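Local coordinates for CdiI immunity protein (Cupriavidus taiwanensis, PDB 5T87) that probably neutralises its cognate CdiA toxin of contact-dependent growth inhibition by binding it directly in a toxin-immunity complex, at the interface of chains A and B. Sequence-based numbering; all coordinates share one arbitrary frame. Chains: chain A, CdiI immunity protein; chain B, CdiA toxin.

The interface of chains A and B. Residues chain A 29, 33, 37, 65, 68, 72; chain B 38-40, 46.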
ATOM      1  N   ALA A  29      -0.386   4.840 -11.778  1.00 46.71           N
ATOM      2  CA  ALA A  29      -0.821   4.441 -10.450  1.00 46.07           C
ATOM      3  C   ALA A  29      -1.740   3.232 -10.543  1.00 46.33           C
ATOM      4  O   ALA A  29      -1.632   2.295  -9.752  1.00 45.44           O
ATOM      5  CB  ALA A  29      -1.540   5.587  -9.775  1.00 46.53           C
ATOM      6  N   LEU A  33      -1.086  -0.399  -8.909  1.00 44.85           N
ATOM      7  CA  LEU A  33      -2.053  -1.014  -8.008  1.00 44.68           C
ATOM      8  C   LEU A  33      -2.657  -2.304  -8.549  1.00 45.20           C
ATOM      9  O   LEU A  33      -2.926  -3.220  -7.771  1.00 46.04           O
ATOM     10  CB  LEU A  33      -3.144  -0.035  -7.633  1.00 44.89           C
ATOM     11  CG  LEU A  33      -2.711   0.992  -6.595  1.00 44.71           C
ATOM     12  CD1 LEU A  33      -3.755   2.106  -6.555  1.00 44.55           C
ATOM     13  CD2 LEU A  33      -2.506   0.362  -5.214  1.00 44.92           C
ATOM     14  N   TYR A  37      -2.471  -5.620  -6.257  1.00 45.13           N
ATOM     15  CA  TYR A  37      -3.672  -6.319  -5.773  1.00 46.51           C
ATOM     16  C   TYR A  37      -3.975  -7.630  -6.480  1.00 47.54           C
ATOM     17  O   TYR A  37      -4.574  -8.514  -5.871  1.00 49.06           O
ATOM     18  CB  TYR A  37      -4.937  -5.408  -5.863  1.00 47.01           C
ATOM     19  CG  TYR A  37      -5.181  -4.493  -4.674  1.00 45.97           C
ATOM     20  CD1 TYR A  37      -4.119  -3.856  -4.042  1.00 45.06           C
ATOM     21  CD2 TYR A  37      -6.485  -4.227  -4.208  1.00 46.69           C
ATOM     22  CE1 TYR A  37      -4.327  -3.009  -2.967  1.00 45.44           C
ATOM     23  CE2 TYR A  37      -6.706  -3.357  -3.134  1.00 46.55           C
ATOM     24  CZ  TYR A  37      -5.610  -2.755  -2.513  1.00 45.84           C
ATOM     25  OH  TYR A  37      -5.708  -1.910  -1.429  1.00 45.31           O
ATOM     26  N   LEU A  65       4.327   5.494  -4.288  1.00 41.80           N
ATOM     27  CA  LEU A  65       3.226   4.550  -4.451  1.00 41.90           C
ATOM     28  C   LEU A  65       3.734   3.136  -4.820  1.00 42.48           C
ATOM     29  O   LEU A  65       3.262   2.112  -4.286  1.00 41.63           O
ATOM     30  CB  LEU A  65       2.234   5.056  -5.505  1.00 41.16           C
ATOM     31  CG  LEU A  65       1.099   4.081  -5.848  1.00 41.14           C
ATOM     32  CD1 LEU A  65       0.294   3.753  -4.611  1.00 41.34           C
ATOM     33  CD2 LEU A  65       0.204   4.608  -6.951  1.00 41.16           C
ATOM     34  N   THR A  68       4.936   1.404  -1.772  1.00 43.02           N
ATOM     35  CA  THR A  68       3.748   0.954  -1.057  1.00 43.60           C
ATOM     36  C   THR A  68       3.164  -0.298  -1.719  1.00 43.73           C
ATOM     37  O   THR A  68       2.801  -1.251  -1.032  1.00 44.51           O
ATOM     38  CB  THR A  68       2.718   2.112  -0.943  1.00 44.29           C
ATOM     39  OG1 THR A  68       3.162   3.018   0.070  1.00 44.95           O
ATOM     40  CG2 THR A  68       1.315   1.628  -0.582  1.00 44.52           C
ATOM     41  N   HIS A  72       2.327  -4.230  -0.620  1.00 47.47           N
ATOM     42  CA  HIS A  72       1.120  -5.007  -0.868  1.00 48.31           C
ATOM     43  C   HIS A  72       1.442  -6.379  -1.396  1.00 48.28           C
ATOM     44  O   HIS A  72       0.848  -7.362  -0.938  1.00 49.36           O
ATOM     45  CB  HIS A  72       0.179  -4.296  -1.841  1.00 48.21           C
ATOM     46  CG  HIS A  72      -0.362  -3.018  -1.311  1.00 48.79           C
ATOM     47  ND1 HIS A  72      -0.762  -2.869  -0.002  1.00 50.83           N
ATOM     48  CD2 HIS A  72      -0.568  -1.822  -1.906  1.00 49.11           C
ATOM     49  CE1 HIS A  72      -1.196  -1.637   0.189  1.00 50.34           C
ATOM     50  NE2 HIS A  72      -1.082  -0.979  -0.950  1.00 49.44           N
TER
ATOM     51  N   ASP B  38      -4.208   3.505   2.147  1.00 51.91           N
ATOM     52  CA  ASP B  38      -2.983   4.145   1.667  1.00 51.88           C
ATOM     53  C   ASP B  38      -3.303   5.105   0.545  1.00 49.53           C
ATOM     54  O   ASP B  38      -4.255   4.896  -0.205  1.00 49.57           O
ATOM     55  CB  ASP B  38      -2.011   3.093   1.146  1.00 53.13           C
ATOM     56  CG  ASP B  38      -1.631   2.087   2.199  1.00 55.18           C
ATOM     57  OD1 ASP B  38      -0.818   2.450   3.077  1.00 55.31           O
ATOM     58  OD2 ASP B  38      -2.168   0.949   2.160  1.00 57.34           O
ATOM     59  N   ARG B  39      -2.487   6.139   0.410  1.00 47.78           N
ATOM     60  CA  ARG B  39      -2.705   7.123  -0.623  1.00 47.48           C
ATOM     61  C   ARG B  39      -2.424   6.544  -2.002  1.00 45.56           C
ATOM     62  O   ARG B  39      -1.438   5.847  -2.193  1.00 44.55           O
ATOM     63  CB  ARG B  39      -1.826   8.352  -0.430  1.00 49.39           C
ATOM     64  CG  ARG B  39      -2.365   9.541  -1.217  1.00 51.09           C
ATOM     65  CD  ARG B  39      -1.299  10.560  -1.495  1.00 52.83           C
ATOM     66  NE  ARG B  39      -1.033  11.360  -0.308  1.00 54.69           N
ATOM     67  CZ  ARG B  39       0.159  11.853   0.043  1.00 57.84           C
ATOM     68  NH1 ARG B  39       1.255  11.629  -0.695  1.00 58.60           N
ATOM     69  NH2 ARG B  39       0.257  12.575   1.152  1.00 59.81           N
ATOM     70  N   THR B  40      -3.297   6.854  -2.950  1.00 43.14           N
ATOM     71  CA  THR B  40      -3.071   6.538  -4.332  1.00 42.59           C
ATOM     72  C   THR B  40      -2.394   7.758  -4.951  1.00 43.55           C
ATOM     73  O   THR B  40      -1.226   7.709  -5.326  1.00 45.40           O
ATOM     74  CB  THR B  40      -4.409   6.178  -5.010  1.00 42.12           C
ATOM     75  OG1 THR B  40      -4.970   5.019  -4.366  1.00 41.38           O
ATOM     76  CG2 THR B  40      -4.250   5.933  -6.505  1.00 42.26           C
ATOM     77  N   HIS B  46      -6.732   3.823  -1.532  1.00 45.93           N
ATOM     78  CA  HIS B  46      -7.144   2.396  -1.659  1.00 46.78           C
ATOM     79  C   HIS B  46      -7.024   1.704  -0.301  1.00 45.57           C
ATOM     80  O   HIS B  46      -6.404   2.242   0.620  1.00 44.40           O
ATOM     81  CB  HIS B  46      -6.286   1.629  -2.676  1.00 48.09           C
ATOM     82  CG  HIS B  46      -4.815   1.779  -2.445  1.00 49.27           C
ATOM     83  ND1 HIS B  46      -4.078   2.781  -3.037  1.00 49.75           N
ATOM     84  CD2 HIS B  46      -3.955   1.096  -1.654  1.00 49.82           C
ATOM     85  CE1 HIS B  46      -2.822   2.693  -2.645  1.00 49.63           C
ATOM     86  NE2 HIS B  46      -2.720   1.678  -1.811  1.00 50.28           N
TER
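Helices 25-38 and 60-76 of the immunity protein meet strands 34-41 and 44-50 of the toxin, with B:His46 reaching from strand 44-50 toward both helices. Its imidazole meets A:His72 tip to tip, NE2 to NE2 at 3.2 Å, in a fairly straight hydrogen bond (154° at H) whose direction the structure does not settle. The two rings stand edge-to-face, their planes 80° apart. At the other ring nitrogen, ND1 of B:His46 hydrogen bonds to the hydroxyl OG1 of B:Thr40 at 2.8 Å, so the ring is tied at both nitrogens and its rotation is restrained. A:Leu33 lays its CD2 methyl over the centre of one imidazole face, 3.5 Å from the centroid, while CD1 packs on CG2 of B:Thr40. The backbone O of B:Asp38 lies above the opposite face, offset toward the rim. A:Leu65, its CG anti to the backbone N (chi1 175°), brings CD1 to within 3.8 Å of CE1 of B:His46. The carboxylate OD2 of B:Asp38 lies in plane at the edge of the A:His72 ring, 3.4 Å from CE1; its charge might favour a second proton, and so a positive charge, on the A:His72 imidazole, though protonation is not seen. Beside it, CG2 of A:Thr68 touches CB of B:Asp38 at 4.0 Å. The patch lies where two neighbouring helices of the helical immunity protein face the adjacent strands of the toxin's sheet.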